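Long-range contacts in protein TASOR (Homo sapiens, PDB 6TL1), which takes part in epigenetic repression as a component of the HUSH complex at H3K9me3-rich loci, and is represented here by its pseudo-PARP domain: residues 134-139 with 182-187; 61-66 with 156-161; 48-53 with 193-198; 98-103 with 140-145. All coordinates share one frame; numbering follows the deposited sequence.

Contact 1: residues 134-139 with 182-187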
loop_
_atom_site.group_PDB
_atom_site.type_symbol
_atom_site.label_atom_id
_atom_site.label_comp_id
_atom_site.label_asym_id
_atom_site.label_seq_id
_atom_site.Cartn_x
_atom_site.Cartn_y
_atom_site.Cartn_z
ATOM N N ILE A 134 7.004 -0.166 2.366
ATOM C CA ILE A 134 6.556 -1.317 3.133
ATOM C C ILE A 134 7.695 -2.314 3.199
ATOM O O ILE A 134 8.624 -2.285 2.388
ATOM C CB ILE A 134 5.309 -2.004 2.524
ATOM C CG1 ILE A 134 5.618 -2.424 1.077
ATOM C CG2 ILE A 134 4.119 -1.076 2.601
ATOM C CD1 ILE A 134 4.497 -3.181 0.376
ATOM N N MET A 135 7.602 -3.198 4.184
ATOM C CA MET A 135 8.390 -4.423 4.228
ATOM C C MET A 135 7.417 -5.582 4.256
ATOM O O MET A 135 6.710 -5.787 5.253
ATOM C CB MET A 135 9.304 -4.440 5.446
ATOM C CG MET A 135 10.388 -3.383 5.378
ATOM S SD MET A 135 11.478 -3.490 6.803
ATOM C CE MET A 135 10.394 -2.755 8.012
ATOM N N LYS A 136 7.362 -6.330 3.154
ATOM C CA LYS A 136 6.471 -7.468 3.142
ATOM C C LYS A 136 6.969 -8.550 4.082
ATOM O O LYS A 136 6.168 -9.354 4.559
ATOM C CB LYS A 136 6.299 -8.021 1.723
ATOM C CG LYS A 136 5.760 -7.021 0.716
ATOM C CD LYS A 136 5.195 -7.745 -0.502
ATOM C CE LYS A 136 6.240 -8.031 -1.561
ATOM N NZ LYS A 136 6.879 -6.791 -2.080
ATOM N N GLY A 137 8.270 -8.567 4.368
ATOM C CA GLY A 137 8.819 -9.524 5.313
ATOM C C GLY A 137 8.517 -10.950 4.898
ATOM O O GLY A 137 8.564 -11.311 3.710
ATOM N N LYS A 138 8.207 -11.782 5.889
ATOM C CA LYS A 138 7.791 -13.156 5.638
ATOM C C LYS A 138 6.304 -13.131 5.325
ATOM O O LYS A 138 5.479 -12.745 6.166
ATOM C CB LYS A 138 8.116 -14.068 6.820
ATOM C CG LYS A 138 7.438 -15.427 6.740
ATOM C CD LYS A 138 8.110 -16.468 7.633
ATOM C CE LYS A 138 9.320 -17.105 6.930
ATOM N NZ LYS A 138 8.936 -18.185 5.957
ATOM N N ILE A 139 5.972 -13.515 4.119
ATOM C CA ILE A 139 4.627 -13.389 3.578
ATOM C C ILE A 139 3.845 -14.650 3.893
ATOM O O ILE A 139 4.386 -15.755 3.834
ATOM C CB ILE A 139 4.690 -13.147 2.057
ATOM C CG1 ILE A 139 5.489 -11.876 1.759
ATOM C CG2 ILE A 139 3.295 -13.050 1.474
ATOM C CD1 ILE A 139 5.836 -11.686 0.289
ATOM N N TYR A 182 -2.271 -6.067 -0.505
ATOM C CA TYR A 182 -1.421 -6.464 0.607
ATOM C C TYR A 182 -2.189 -6.197 1.897
ATOM O O TYR A 182 -2.877 -5.180 2.012
ATOM C CB TYR A 182 -0.118 -5.667 0.617
ATOM C CG TYR A 182 0.836 -5.948 -0.527
ATOM C CD1 TYR A 182 1.106 -7.241 -0.936
ATOM C CD2 TYR A 182 1.470 -4.904 -1.196
ATOM C CE1 TYR A 182 1.975 -7.498 -1.984
ATOM C CE2 TYR A 182 2.355 -5.150 -2.244
ATOM C CZ TYR A 182 2.595 -6.450 -2.635
ATOM O OH TYR A 182 3.460 -6.716 -3.671
ATOM N N TYR A 183 -2.063 -7.087 2.872
ATOM C CA TYR A 183 -2.757 -6.963 4.158
ATOM C C TYR A 183 -1.718 -6.987 5.271
ATOM O O TYR A 183 -1.190 -8.051 5.600
ATOM C CB TYR A 183 -3.775 -8.082 4.310
ATOM C CG TYR A 183 -4.547 -8.144 5.615
ATOM C CD1 TYR A 183 -5.541 -7.224 5.902
ATOM C CD2 TYR A 183 -4.324 -9.170 6.525
ATOM C CE1 TYR A 183 -6.297 -7.320 7.076
ATOM C CE2 TYR A 183 -5.063 -9.269 7.713
ATOM C CZ TYR A 183 -6.041 -8.342 7.973
ATOM O OH TYR A 183 -6.771 -8.433 9.131
ATOM N N PHE A 184 -1.408 -5.814 5.819
ATOM C CA PHE A 184 -0.372 -5.646 6.824
ATOM C C PHE A 184 -0.974 -5.591 8.223
ATOM O O PHE A 184 -2.014 -4.970 8.447
ATOM C CB PHE A 184 0.432 -4.378 6.549
ATOM C CG PHE A 184 1.325 -4.490 5.355
ATOM C CD1 PHE A 184 2.604 -5.009 5.479
ATOM C CD2 PHE A 184 0.883 -4.091 4.107
ATOM C CE1 PHE A 184 3.431 -5.128 4.372
ATOM C CE2 PHE A 184 1.709 -4.197 2.999
ATOM C CZ PHE A 184 2.981 -4.729 3.137
ATOM N N TYR A 185 -0.310 -6.233 9.168
ATOM C CA TYR A 185 -0.798 -6.249 10.534
ATOM C C TYR A 185 0.401 -6.437 11.441
ATOM O O TYR A 185 1.495 -6.796 10.995
ATOM C CB TYR A 185 -1.820 -7.367 10.746
ATOM C CG TYR A 185 -1.237 -8.688 10.337
ATOM C CD1 TYR A 185 -0.483 -9.444 11.228
ATOM C CD2 TYR A 185 -1.421 -9.176 9.050
ATOM C CE1 TYR A 185 0.072 -10.644 10.846
ATOM C CE2 TYR A 185 -0.885 -10.387 8.663
ATOM C CZ TYR A 185 -0.142 -11.117 9.559
ATOM O OH TYR A 185 0.406 -12.316 9.172
ATOM N N GLU A 186 0.175 -6.232 12.732
ATOM C CA GLU A 186 1.246 -6.432 13.693
ATOM C C GLU A 186 0.632 -6.731 15.046
ATOM O O GLU A 186 -0.216 -5.973 15.528
ATOM C CB GLU A 186 2.157 -5.204 13.766
ATOM C CG GLU A 186 3.380 -5.416 14.615
ATOM C CD GLU A 186 4.398 -4.290 14.500
ATOM O OE1 GLU A 186 4.048 -3.185 14.037
ATOM O OE2 GLU A 186 5.554 -4.517 14.905
ATOM N N TYR A 187 1.052 -7.835 15.653
ATOM C CA TYR A 187 0.611 -8.129 16.997
ATOM C C TYR A 187 1.478 -7.342 17.971
ATOM O O TYR A 187 2.708 -7.324 17.849
ATOM C CB TYR A 187 0.720 -9.626 17.281
ATOM C CG TYR A 187 -0.396 -10.450 16.677
ATOM C CD1 TYR A 187 -1.601 -10.618 17.344
ATOM C CD2 TYR A 187 -0.237 -11.072 15.439
ATOM C CE1 TYR A 187 -2.622 -11.384 16.801
ATOM C CE2 TYR A 187 -1.255 -11.845 14.884
ATOM C CZ TYR A 187 -2.444 -11.990 15.568
ATOM O OH TYR A 187 -3.463 -12.741 15.033
#
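Ile134 reaches the rings of Tyr182 and Phe184 with CD1, its CB and CG2 also lying by Phe184 CZ. CD1 lies 3.5 Å from Phe184 CZ and 3.8 Å from Tyr182 CD2, the isoleucine crossing each aromatic side chain at about a right angle. Next to it Lys136 sets CD over one face of the Tyr182 ring, 3.6 Å from Tyr182 CE1. Beyond CD the chain bends, and CE comes within 3.7 Å of Tyr182 OH. The Phe184 ring is met differently: Met135 O sits near the ring plane at its edge, 3.5 Å from Phe184 CE1, where the ring hydrogens carry partial positive charge. Residues 134-139 carry the chain from strand 126-134 of the antiparallel sheet to strand 139-142 of the mixed sheet, so the contact packs this connection against strand 181-184. Behind the first shell, Cys159 on the intervening strand touches both Lys136 and Phe184. Ala73 touches Ile134 and Tyr182, while His198 meets the Phe184 ring steeply and bonds to Met135 through the backbone.

Contact 2: residues 61-66 with 156-161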
loop_
_atom_site.group_PDB
_atom_site.type_symbol
_atom_site.label_atom_id
_atom_site.label_comp_id
_atom_site.label_asym_id
_atom_site.label_seq_id
_atom_site.Cartn_x
_atom_site.Cartn_y
_atom_site.Cartn_z
ATOM N N ASP A 61 14.769 -11.112 14.782
ATOM C CA ASP A 61 13.957 -12.313 14.921
ATOM C C ASP A 61 14.260 -13.292 13.793
ATOM O O ASP A 61 13.662 -14.365 13.714
ATOM C CB ASP A 61 12.466 -11.881 14.952
ATOM C CG ASP A 61 11.440 -13.038 15.182
ATOM O OD1 ASP A 61 10.313 -12.698 15.595
ATOM O OD2 ASP A 61 11.687 -14.234 14.945
ATOM N N GLY A 62 15.280 -13.016 12.994
ATOM C CA GLY A 62 15.758 -14.026 12.088
ATOM C C GLY A 62 15.296 -13.875 10.663
ATOM O O GLY A 62 15.577 -14.758 9.851
ATOM N N ARG A 63 14.586 -12.806 10.328
ATOM C CA ARG A 63 14.151 -12.640 8.948
ATOM C C ARG A 63 15.372 -12.537 8.044
ATOM O O ARG A 63 16.431 -12.048 8.446
ATOM C CB ARG A 63 13.296 -11.382 8.780
ATOM C CG ARG A 63 12.021 -11.342 9.596
ATOM C CD ARG A 63 11.085 -12.504 9.317
ATOM N NE ARG A 63 9.787 -12.220 9.911
ATOM C CZ ARG A 63 9.441 -12.571 11.146
ATOM N NH1 ARG A 63 10.297 -13.234 11.907
ATOM N NH2 ARG A 63 8.241 -12.257 11.617
ATOM N N LEU A 64 15.227 -13.014 6.814
ATOM C CA LEU A 64 16.357 -12.954 5.908
ATOM C C LEU A 64 16.436 -11.564 5.295
ATOM O O LEU A 64 15.459 -10.809 5.294
ATOM C CB LEU A 64 16.194 -13.983 4.789
ATOM C CG LEU A 64 15.617 -15.309 5.124
ATOM C CD1 LEU A 64 15.098 -15.957 3.984
ATOM C CD2 LEU A 64 16.570 -16.191 5.758
ATOM N N ASP A 65 17.622 -11.217 4.777
ATOM C CA ASP A 65 17.782 -9.898 4.165
ATOM C C ASP A 65 16.803 -9.702 3.014
ATOM O O ASP A 65 16.349 -8.580 2.765
ATOM C CB ASP A 65 19.225 -9.683 3.695
ATOM C CG ASP A 65 20.244 -9.839 4.820
ATOM O OD1 ASP A 65 21.432 -9.515 4.597
ATOM O OD2 ASP A 65 19.845 -10.256 5.925
ATOM N N LYS A 66 16.463 -10.787 2.312
ATOM C CA LYS A 66 15.383 -10.754 1.330
ATOM C C LYS A 66 14.110 -10.204 1.957
ATOM O O LYS A 66 13.431 -9.340 1.386
ATOM C CB LYS A 66 15.131 -12.166 0.777
ATOM C CG LYS A 66 16.209 -12.795 -0.140
ATOM C CD LYS A 66 17.639 -12.760 0.418
ATOM C CE LYS A 66 17.843 -13.732 1.573
ATOM N NZ LYS A 66 19.055 -13.405 2.378
ATOM N N LYS A 156 3.709 -14.097 13.452
ATOM C CA LYS A 156 5.093 -14.273 13.014
ATOM C C LYS A 156 5.250 -14.127 11.503
ATOM O O LYS A 156 6.241 -14.576 10.935
ATOM C CB LYS A 156 5.645 -15.626 13.477
ATOM C CG LYS A 156 5.658 -15.790 14.989
ATOM C CD LYS A 156 6.291 -14.617 15.698
ATOM C CE LYS A 156 6.315 -14.833 17.203
ATOM N NZ LYS A 156 6.924 -13.651 17.884
ATOM N N HIS A 157 4.264 -13.536 10.842
ATOM C CA HIS A 157 4.331 -13.150 9.444
ATOM C C HIS A 157 4.008 -11.670 9.369
ATOM O O HIS A 157 3.337 -11.130 10.252
ATOM C CB HIS A 157 3.357 -13.966 8.565
ATOM C CG HIS A 157 3.685 -15.432 8.505
ATOM N ND1 HIS A 157 3.494 -16.281 9.574
ATOM C CD2 HIS A 157 4.204 -16.192 7.510
ATOM C CE1 HIS A 157 3.875 -17.502 9.240
ATOM N NE2 HIS A 157 4.311 -17.476 7.993
ATOM N N GLU A 158 4.510 -11.000 8.334
ATOM C CA GLU A 158 4.308 -9.558 8.279
ATOM C C GLU A 158 3.053 -9.141 7.538
ATOM O O GLU A 158 2.532 -8.050 7.810
ATOM C CB GLU A 158 5.528 -8.870 7.655
ATOM C CG GLU A 158 6.686 -8.671 8.644
ATOM C CD GLU A 158 7.162 -9.967 9.288
ATOM O OE1 GLU A 158 7.884 -10.725 8.600
ATOM O OE2 GLU A 158 6.782 -10.246 10.446
ATOM N N CYS A 159 2.543 -9.961 6.614
ATOM C CA CYS A 159 1.373 -9.552 5.846
ATOM C C CYS A 159 0.716 -10.794 5.258
ATOM O O CYS A 159 1.302 -11.877 5.231
ATOM C CB CYS A 159 1.701 -8.570 4.714
ATOM S SG CYS A 159 2.808 -9.271 3.446
ATOM N N HIS A 160 -0.526 -10.631 4.825
ATOM C CA HIS A 160 -1.185 -11.608 3.969
ATOM C C HIS A 160 -1.197 -11.104 2.536
ATOM O O HIS A 160 -1.302 -9.898 2.297
ATOM C CB HIS A 160 -2.627 -11.848 4.413
ATOM C CG HIS A 160 -2.754 -12.558 5.728
ATOM N ND1 HIS A 160 -3.973 -12.795 6.328
ATOM C CD2 HIS A 160 -1.820 -13.091 6.553
ATOM C CE1 HIS A 160 -3.788 -13.455 7.457
ATOM N NE2 HIS A 160 -2.488 -13.640 7.622
ATOM N N VAL A 161 -1.125 -12.041 1.579
ATOM C CA VAL A 161 -1.341 -11.750 0.166
ATOM C C VAL A 161 -2.173 -12.892 -0.405
ATOM O O VAL A 161 -2.275 -13.966 0.188
ATOM C CB VAL A 161 -0.038 -11.594 -0.665
ATOM C CG1 VAL A 161 0.879 -10.551 -0.049
ATOM C CG2 VAL A 161 0.675 -12.934 -0.824
#
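Arg63 and Glu158 reach toward each other tip to tip and form a two-pronged, side-on salt bridge, each chain bent at chi2 (Arg63 CD, -58°; Glu158 CD, 57°). Arg63 NE donates to Glu158 OE1 over 2.8 Å in a nearly straight bond (171°) lying in the guanidinium plane. Arg63 NH2 reaches Glu158 OE2 at 2.7 Å, less straight and somewhat tilted from that plane. Both oxygens are met on their syn sides. Leu58 of helix 45-60 touches both side chains, and Glu158 OE1 also accepts from Lys138 N. The outer part is looser. Arg63 NH1 makes a longer salt bridge, 3.5 Å, to Asp61 OD2 of its own segment, while the exposed Lys156 brings NZ only to 4.2 Å from Asp61 OD1, beyond salt-bridge range. Between Asp61 and Arg63, Gly62 (positive phi) closes the helix in a Schellman motif. With three donors on a buried carboxylate, Glu158 is probably kept ionised; the salt bridge ties the end of helix 45-60 to the approach to strand 159-162.

Contact 3: residues 48-53 with 193-198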
loop_
_atom_site.group_PDB
_atom_site.type_symbol
_atom_site.label_atom_id
_atom_site.label_comp_id
_atom_site.label_asym_id
_atom_site.label_seq_id
_atom_site.Cartn_x
_atom_site.Cartn_y
_atom_site.Cartn_z
ATOM N N GLU A 48 8.957 7.272 10.542
ATOM C CA GLU A 48 10.182 6.707 9.991
ATOM C C GLU A 48 11.010 6.056 11.092
ATOM O O GLU A 48 11.636 5.012 10.870
ATOM C CB GLU A 48 10.984 7.788 9.267
ATOM C CG GLU A 48 10.258 8.372 8.048
ATOM C CD GLU A 48 10.977 9.577 7.443
ATOM O OE1 GLU A 48 10.962 9.732 6.201
ATOM O OE2 GLU A 48 11.559 10.374 8.212
ATOM N N LYS A 49 11.003 6.646 12.296
ATOM C CA LYS A 49 11.657 6.002 13.432
ATOM C C LYS A 49 11.091 4.618 13.676
ATOM O O LYS A 49 11.855 3.666 13.874
ATOM C CB LYS A 49 11.513 6.835 14.716
ATOM C CG LYS A 49 12.280 8.122 14.733
ATOM C CD LYS A 49 12.470 8.686 16.142
ATOM C CE LYS A 49 11.852 10.070 16.253
ATOM N NZ LYS A 49 12.521 10.975 17.234
ATOM N N GLU A 50 9.766 4.480 13.644
ATOM C CA GLU A 50 9.180 3.205 14.017
ATOM C C GLU A 50 9.321 2.186 12.894
ATOM O O GLU A 50 9.479 0.994 13.169
ATOM C CB GLU A 50 7.722 3.401 14.414
ATOM C CG GLU A 50 7.590 4.360 15.582
ATOM C CD GLU A 50 6.303 4.216 16.371
ATOM O OE1 GLU A 50 5.244 3.923 15.778
ATOM O OE2 GLU A 50 6.345 4.474 17.594
ATOM N N PHE A 51 9.343 2.644 11.636
ATOM C CA PHE A 51 9.655 1.758 10.518
ATOM C C PHE A 51 11.070 1.213 10.664
ATOM O O PHE A 51 11.305 0.000 10.565
ATOM C CB PHE A 51 9.482 2.525 9.195
ATOM C CG PHE A 51 9.636 1.683 7.952
ATOM C CD1 PHE A 51 10.884 1.494 7.379
ATOM C CD2 PHE A 51 8.521 1.126 7.324
ATOM C CE1 PHE A 51 11.027 0.735 6.227
ATOM C CE2 PHE A 51 8.662 0.367 6.171
ATOM C CZ PHE A 51 9.912 0.178 5.622
ATOM N N THR A 52 12.026 2.102 10.943
ATOM C CA THR A 52 13.410 1.674 11.115
ATOM C C THR A 52 13.553 0.746 12.313
ATOM O O THR A 52 14.250 -0.272 12.239
ATOM C CB THR A 52 14.310 2.893 11.295
ATOM O OG1 THR A 52 14.459 3.580 10.046
ATOM C CG2 THR A 52 15.674 2.484 11.841
ATOM N N GLU A 53 12.884 1.073 13.421
ATOM C CA GLU A 53 12.913 0.198 14.588
ATOM C C GLU A 53 12.337 -1.176 14.254
ATOM O O GLU A 53 12.919 -2.208 14.608
ATOM C CB GLU A 53 12.131 0.853 15.728
ATOM C CG GLU A 53 11.918 -0.003 16.959
ATOM C CD GLU A 53 13.210 -0.451 17.612
ATOM O OE1 GLU A 53 13.270 -1.617 18.059
ATOM O OE2 GLU A 53 14.165 0.353 17.668
ATOM N N ARG A 193 -1.909 -4.380 17.024
ATOM C CA ARG A 193 -1.632 -2.952 16.961
ATOM C C ARG A 193 -2.614 -2.287 16.006
ATOM O O ARG A 193 -3.015 -2.879 15.001
ATOM C CB ARG A 193 -0.195 -2.723 16.496
ATOM C CG ARG A 193 0.854 -3.025 17.557
ATOM C CD ARG A 193 2.231 -2.589 17.094
ATOM N NE ARG A 193 2.188 -1.277 16.465
ATOM C CZ ARG A 193 2.614 -0.163 17.051
ATOM N NH1 ARG A 193 3.115 -0.212 18.279
ATOM N NH2 ARG A 193 2.538 0.998 16.410
ATOM N N ARG A 194 -3.045 -1.073 16.338
ATOM C CA ARG A 194 -3.937 -0.411 15.401
ATOM C C ARG A 194 -3.181 0.194 14.226
ATOM O O ARG A 194 -3.798 0.509 13.203
ATOM C CB ARG A 194 -4.771 0.668 16.094
ATOM C CG ARG A 194 -5.813 0.116 17.052
ATOM C CD ARG A 194 -6.911 1.125 17.347
ATOM N NE ARG A 194 -7.729 1.376 16.159
ATOM C CZ ARG A 194 -7.755 2.513 15.470
ATOM N NH1 ARG A 194 -7.008 3.545 15.843
ATOM N NH2 ARG A 194 -8.537 2.614 14.403
ATOM N N ARG A 195 -1.857 0.354 14.337
ATOM C CA ARG A 195 -1.041 0.860 13.240
ATOM C C ARG A 195 0.188 -0.032 13.073
ATOM O O ARG A 195 1.119 0.036 13.888
ATOM C CB ARG A 195 -0.618 2.309 13.475
ATOM C CG ARG A 195 0.296 2.835 12.363
ATOM C CD ARG A 195 0.692 4.277 12.569
ATOM N NE ARG A 195 1.244 4.506 13.895
ATOM C CZ ARG A 195 2.490 4.204 14.251
ATOM N NH1 ARG A 195 3.327 3.633 13.391
ATOM N NH2 ARG A 195 2.903 4.458 15.488
ATOM N N PRO A 196 0.220 -0.873 12.039
ATOM C CA PRO A 196 1.432 -1.662 11.781
ATOM C C PRO A 196 2.580 -0.735 11.440
ATOM O O PRO A 196 2.403 0.234 10.702
ATOM C CB PRO A 196 1.042 -2.533 10.578
ATOM C CG PRO A 196 -0.463 -2.553 10.588
ATOM C CD PRO A 196 -0.847 -1.176 11.072
ATOM N N ARG A 197 3.757 -1.023 11.992
ATOM C CA ARG A 197 4.879 -0.107 11.828
ATOM C C ARG A 197 5.736 -0.379 10.596
ATOM O O ARG A 197 6.562 0.481 10.243
ATOM C CB ARG A 197 5.792 -0.107 13.061
ATOM C CG ARG A 197 5.111 0.007 14.427
ATOM C CD ARG A 197 6.111 -0.315 15.550
ATOM N NE ARG A 197 6.357 -1.736 15.673
ATOM C CZ ARG A 197 7.357 -2.253 16.377
ATOM N NH1 ARG A 197 7.513 -3.568 16.449
ATOM N NH2 ARG A 197 8.244 -1.459 16.958
ATOM N N HIS A 198 5.551 -1.514 9.916
ATOM C CA HIS A 198 6.290 -1.796 8.691
ATOM C C HIS A 198 5.573 -1.262 7.449
ATOM O O HIS A 198 5.855 -1.698 6.331
ATOM C CB HIS A 198 6.604 -3.298 8.578
ATOM C CG HIS A 198 5.440 -4.211 8.815
ATOM N ND1 HIS A 198 4.629 -4.128 9.929
ATOM C CD2 HIS A 198 4.986 -5.275 8.103
ATOM C CE1 HIS A 198 3.708 -5.073 9.875
ATOM N NE2 HIS A 198 3.897 -5.779 8.773
#
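Glu50 and Arg195 supply the ionic part of this contact, their side chains crossing at about a right angle. Glu50 OE1 takes Arg195 NH2 at the guanidinium edge; the modelled separation of 2.4 Å is too short to be trusted in detail. A weak second bond runs from Arg195 NH1 to the same oxygen at 3.1 Å. Arg193 NH2 adds a further positive group 4.0 Å from Glu50 OE1, beyond a salt bridge. Glu53 lies alongside Arg197, CG 4.0 Å from Arg197 NH2, while Arg197 NH1 is salt-bridged to Glu186 and Glu57.

A second group of interactions shapes the arginine-rich loop itself. Arg193 turns NE and NH2 together onto Arg195 O, which lies in the guanidinium plane, with NH2 3.0 Å from that oxygen. Held this way, Arg193 NH2 stands 3.5 Å above the Arg195 guanidinium plane, toward its rim, and Arg197 CG sits over one face of the Arg193 guanidinium, offset toward its rim. This loop runs from strand 181-184 into strand 199-209 of the antiparallel sheet, and helix 45-60 of the pseudo-PARP domain docks on it.

Nonionic contacts come from Phe51. Its CA makes a CH...O contact with Arg197 O at 3.4 Å. CG is anti to the backbone N (chi1 -174°); the ring lies obliquely to the loop carbonyls, with CE2 3.5 Å from His198 O. His198 NE2 bonds to Glu158 O.

Contact 4: residues 98-103 with 140-145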
loop_
_atom_site.group_PDB
_atom_site.type_symbol
_atom_site.label_atom_id
_atom_site.label_comp_id
_atom_site.label_asym_id
_atom_site.label_seq_id
_atom_site.Cartn_x
_atom_site.Cartn_y
_atom_site.Cartn_z
ATOM N N THR A 98 -12.427 -7.443 2.835
ATOM C CA THR A 98 -12.447 -8.537 3.801
ATOM C C THR A 98 -11.712 -9.782 3.322
ATOM O O THR A 98 -11.560 -10.733 4.096
ATOM C CB THR A 98 -13.896 -8.916 4.136
ATOM O OG1 THR A 98 -14.569 -9.295 2.935
ATOM C CG2 THR A 98 -14.638 -7.735 4.746
ATOM N N ILE A 99 -11.214 -9.780 2.087
ATOM C CA ILE A 99 -10.783 -11.004 1.421
ATOM C C ILE A 99 -9.588 -11.665 2.105
ATOM O O ILE A 99 -9.467 -12.895 2.088
ATOM C CB ILE A 99 -10.505 -10.670 -0.062
ATOM C CG1 ILE A 99 -10.411 -11.926 -0.909
ATOM C CG2 ILE A 99 -9.255 -9.828 -0.227
ATOM C CD1 ILE A 99 -10.192 -11.577 -2.360
ATOM N N LEU A 100 -8.683 -10.883 2.702
ATOM C CA LEU A 100 -7.481 -11.421 3.336
ATOM C C LEU A 100 -7.562 -11.399 4.858
ATOM O O LEU A 100 -6.572 -11.713 5.534
ATOM C CB LEU A 100 -6.244 -10.642 2.883
ATOM C CG LEU A 100 -5.894 -10.636 1.394
ATOM C CD1 LEU A 100 -4.607 -9.860 1.165
ATOM C CD2 LEU A 100 -5.805 -12.064 0.811
ATOM N N GLY A 101 -8.704 -11.025 5.415
ATOM C CA GLY A 101 -8.847 -10.933 6.855
ATOM C C GLY A 101 -9.612 -9.680 7.197
ATOM O O GLY A 101 -9.765 -8.800 6.340
ATOM N N SER A 102 -10.068 -9.571 8.441
ATOM C CA SER A 102 -10.928 -8.462 8.825
ATOM C C SER A 102 -10.176 -7.142 8.703
ATOM O O SER A 102 -9.017 -7.049 9.142
ATOM C CB SER A 102 -11.444 -8.633 10.257
ATOM O OG SER A 102 -12.201 -7.497 10.675
ATOM N N PRO A 103 -10.779 -6.116 8.107
ATOM C CA PRO A 103 -10.130 -4.801 8.062
ATOM C C PRO A 103 -10.029 -4.143 9.417
ATOM O O PRO A 103 -9.349 -3.115 9.532
ATOM C CB PRO A 103 -11.036 -3.995 7.133
ATOM C CG PRO A 103 -12.382 -4.622 7.310
ATOM C CD PRO A 103 -12.141 -6.084 7.540
ATOM N N LYS A 140 2.574 -14.485 4.252
ATOM C CA LYS A 140 1.646 -15.597 4.382
ATOM C C LYS A 140 0.700 -15.507 3.191
ATOM O O LYS A 140 -0.026 -14.517 3.046
ATOM C CB LYS A 140 0.881 -15.535 5.709
ATOM C CG LYS A 140 -0.231 -16.555 5.870
ATOM C CD LYS A 140 0.283 -17.994 5.852
ATOM C CE LYS A 140 -0.843 -18.959 6.224
ATOM N NZ LYS A 140 -0.368 -20.364 6.312
ATOM N N SER A 141 0.747 -16.514 2.321
ATOM C CA SER A 141 -0.132 -16.586 1.159
ATOM C C SER A 141 -1.382 -17.377 1.513
ATOM O O SER A 141 -1.287 -18.503 2.012
ATOM C CB SER A 141 0.588 -17.257 -0.010
ATOM O OG SER A 141 1.600 -16.419 -0.531
ATOM N N ILE A 142 -2.554 -16.802 1.240
ATOM C CA ILE A 142 -3.802 -17.469 1.594
ATOM C C ILE A 142 -4.703 -17.555 0.371
ATOM O O ILE A 142 -4.689 -16.685 -0.507
ATOM C CB ILE A 142 -4.522 -16.776 2.770
ATOM C CG1 ILE A 142 -4.827 -15.317 2.439
ATOM C CG2 ILE A 142 -3.680 -16.867 4.060
ATOM C CD1 ILE A 142 -5.699 -14.644 3.474
ATOM N N TYR A 143 -5.502 -18.610 0.320
ATOM C CA TYR A 143 -6.503 -18.738 -0.720
ATOM C C TYR A 143 -7.712 -17.865 -0.409
ATOM O O TYR A 143 -8.061 -17.644 0.755
ATOM C CB TYR A 143 -6.924 -20.197 -0.859
ATOM C CG TYR A 143 -5.866 -21.060 -1.498
ATOM C CD1 TYR A 143 -4.888 -21.685 -0.731
ATOM C CD2 TYR A 143 -5.840 -21.244 -2.868
ATOM C CE1 TYR A 143 -3.920 -22.476 -1.320
ATOM C CE2 TYR A 143 -4.882 -22.040 -3.465
ATOM C CZ TYR A 143 -3.927 -22.652 -2.692
ATOM O OH TYR A 143 -2.983 -23.445 -3.303
ATOM N N ASP A 144 -8.353 -17.365 -1.463
ATOM C CA ASP A 144 -9.512 -16.510 -1.265
ATOM C C ASP A 144 -10.667 -17.321 -0.665
ATOM O O ASP A 144 -10.781 -18.522 -0.910
ATOM C CB ASP A 144 -9.927 -15.852 -2.579
ATOM C CG ASP A 144 -10.116 -16.852 -3.709
ATOM O OD1 ASP A 144 -9.217 -17.700 -3.941
ATOM O OD2 ASP A 144 -11.178 -16.787 -4.362
ATOM N N PRO A 145 -11.520 -16.690 0.152
ATOM C CA PRO A 145 -12.491 -17.464 0.940
ATOM C C PRO A 145 -13.575 -18.105 0.089
ATOM O O PRO A 145 -14.146 -17.480 -0.808
ATOM C CB PRO A 145 -13.083 -16.420 1.896
ATOM C CG PRO A 145 -12.881 -15.115 1.202
ATOM C CD PRO A 145 -11.573 -15.252 0.473
#
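Ile142 carries CG1 between its own backbone N and carbonyl carbon (chi1 58°), and from there CD1 extends onto Leu100. The leucine's CD2 ends 3.7 Å from Ile142 CD1. Ile142 CD1 also lies 3.7 Å from Leu100 CA, so it packs against the backbone of the turn as well as the side chain. Ile99 has CG1 anti to the backbone N (chi1 -165°) and crosses Pro145 at about a right angle, with CG1 3.8 Å from Pro145 CD. That ring carbon approaches Ile99 O more closely still, at 3.5 Å. At the margin, Ile99 CD1 makes a looser contact with Asp144 CB, 4.3 Å away. Thr98 to Gly101 form a type I beta turn, closed by Gly101 N to Thr98 O at 3.2 Å, which packs on strand 139-142 at the border of the mixed sheet and on the chain just after it. Outside the two segments, Tyr108 OH is bonded to Leu100 N and Gly101 O, His160 ND1 is bonded to Leu100 O, and Leu179 of helix 176-179 touches both Ile99 and Asp144.

How the contacts relate
Contacts 1, 2 and 4 gather around the mixed sheet, where strand 159-162 lies between 181-184 and 139-142. The centres of contacts 1 and 2 are about 7 Å apart, and those of 2 and 4 about 17 Å. Contact 3 joins helix 45-60 to the loop entering the antiparallel sheet; it touches contact 1 through a probable hydrogen bond between Glu186 O and Arg193 N, but its centre is about 22 Å from that of contact 4. Along the chain, contact 3 closes a loop enclosing the other pairings, contact 4 is nested within contact 2, and contact 1 crosses both. The helix, the mixed sheet and the antiparallel sheet of the pseudo-PARP domain are thereby packed together.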